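Local coordinates for endoribonuclease MazF4 (Mycobacterium tuberculosis, PDB 5XE2), which acts as the toxin of a type II toxin-antitoxin pair, an endoribonuclease that cuts single-stranded mRNA within the sequence UCGCU, at residues A89-N92 and K93-T96. Numbering follows the deposited sequence.
Sequences ATMN and KINT
Ile94 meets Met91 and Thr90 on the buried face of one helix, with its CD1 reaching both. Met91 SD lies 3.7 Å from Ile94 CD1, brought there by the bend at chi2 (-51°); Thr90 CG2 lies 4.0 Å from Ile94 CD1. Leu24 and Val54 of the sheet, with Val86, pack against this face. The backbone bonds here are normal ones, Ile94 N donating to Thr90 O at 3.0 Å and Asn95 N to Met91 O at 2.8 Å, whereas the flanking bonds from Lys93 N and Thr96 N are weak.

At the exposed residues Asn92 and Lys93, waters bridge the polar ends. The amides of Asn92 and Asn95, their planes 60° apart, leave Asn92 OD1 and Asn95 ND2 3.6 Å apart; one water donates to Asn92 OD1 and accepts from Asn95 ND2 (2.8 Å), while Asn95 OD1 is hydrogen-bonded to Arg8 NH2 and Asn95 packs on Leu104 of the second subunit. Lys93, extended beyond CG, reaches a water through NZ at 2.7 Å; that water donates to Thr90 OG1, also hydrogen-bonded to Asp60. A third water links Asn92 O with Thr96 OG1. Such i/i+3 and i/i+4 contacts are those of an amphipathic alpha-helix, here the C-terminal helix 88-101 packed on the SH3-like sheet of the MazF fold.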
loop_
_atom_site.group_PDB
_atom_site.type_symbol
_atom_site.label_atom_id
_atom_site.label_comp_id
_atom_site.label_asym_id
_atom_site.label_seq_id
_atom_site.Cartn_x
_atom_site.Cartn_y
_atom_site.Cartn_z
ATOM N N ALA A 89 -6.511 -15.598 -11.575
ATOM C CA ALA A 89 -5.192 -16.226 -11.495
ATOM C C ALA A 89 -4.082 -15.196 -11.285
ATOM O O ALA A 89 -3.269 -15.338 -10.378
ATOM C CB ALA A 89 -4.904 -17.043 -12.751
ATOM N N THR A 90 -4.044 -14.167 -12.127
ATOM C CA THR A 90 -3.014 -13.131 -11.987
ATOM C C THR A 90 -3.187 -12.341 -10.674
ATOM O O THR A 90 -2.193 -12.000 -10.039
ATOM C CB THR A 90 -2.949 -12.218 -13.226
ATOM O OG1 THR A 90 -2.580 -13.004 -14.368
ATOM C CG2 THR A 90 -1.911 -11.088 -13.054
ATOM N N MET A 91 -4.433 -12.096 -10.250
ATOM C CA MET A 91 -4.689 -11.402 -8.969
ATOM C C MET A 91 -4.158 -12.166 -7.756
ATOM O O MET A 91 -3.682 -11.543 -6.801
ATOM C CB MET A 91 -6.181 -11.098 -8.758
ATOM C CG MET A 91 -6.713 -9.883 -9.504
ATOM S SD MET A 91 -5.764 -8.353 -9.289
ATOM C CE MET A 91 -5.866 -8.059 -7.534
ATOM N N ASN A 92 -4.239 -13.502 -7.792
ATOM C CA ASN A 92 -3.696 -14.339 -6.715
ATOM C C ASN A 92 -2.195 -14.187 -6.561
ATOM O O ASN A 92 -1.696 -14.148 -5.443
ATOM C CB ASN A 92 -4.044 -15.824 -6.919
ATOM C CG ASN A 92 -5.472 -16.158 -6.517
ATOM O OD1 ASN A 92 -6.077 -15.486 -5.680
ATOM N ND2 ASN A 92 -6.015 -17.212 -7.105
ATOM N N LYS A 93 -1.483 -14.102 -7.685
ATOM C CA LYS A 93 -0.049 -13.783 -7.683
ATOM C C LYS A 93 0.184 -12.390 -7.109
ATOM O O LYS A 93 1.121 -12.180 -6.350
ATOM C CB LYS A 93 0.543 -13.832 -9.095
ATOM C CG LYS A 93 0.519 -15.196 -9.761
ATOM C CD LYS A 93 1.082 -15.111 -11.174
ATOM C CE LYS A 93 0.680 -16.303 -12.011
ATOM N NZ LYS A 93 1.166 -16.178 -13.419
ATOM N N ILE A 94 -0.673 -11.444 -7.490
ATOM C CA ILE A 94 -0.590 -10.081 -6.968
ATOM C C ILE A 94 -0.809 -10.060 -5.457
ATOM O O ILE A 94 -0.107 -9.337 -4.759
ATOM C CB ILE A 94 -1.539 -9.110 -7.712
ATOM C CG1 ILE A 94 -1.045 -8.916 -9.148
ATOM C CG2 ILE A 94 -1.622 -7.757 -7.000
ATOM C CD1 ILE A 94 -2.111 -8.439 -10.106
ATOM N N ASN A 95 -1.744 -10.867 -4.946
ATOM C CA ASN A 95 -1.945 -10.945 -3.489
ATOM C C ASN A 95 -0.679 -11.347 -2.748
ATOM O O ASN A 95 -0.357 -10.773 -1.710
ATOM C CB ASN A 95 -3.050 -11.927 -3.114
ATOM C CG ASN A 95 -4.410 -11.512 -3.629
ATOM O OD1 ASN A 95 -4.675 -10.331 -3.892
ATOM N ND2 ASN A 95 -5.290 -12.487 -3.766
ATOM N N THR A 96 0.031 -12.335 -3.286
ATOM C CA THR A 96 1.269 -12.819 -2.672
ATOM C C THR A 96 2.347 -11.747 -2.750
ATOM O O THR A 96 3.052 -11.508 -1.769
ATOM C CB THR A 96 1.753 -14.120 -3.344
ATOM O OG1 THR A 96 0.699 -15.084 -3.283
ATOM C CG2 THR A 96 2.990 -14.682 -2.640
HETATM O O HOH W 1 0.175 -13.941 -14.504
HETATM O O HOH W 2 -4.481 -15.074 -3.191
HETATM O O HOH W 3 -1.877 -15.945 -3.058
#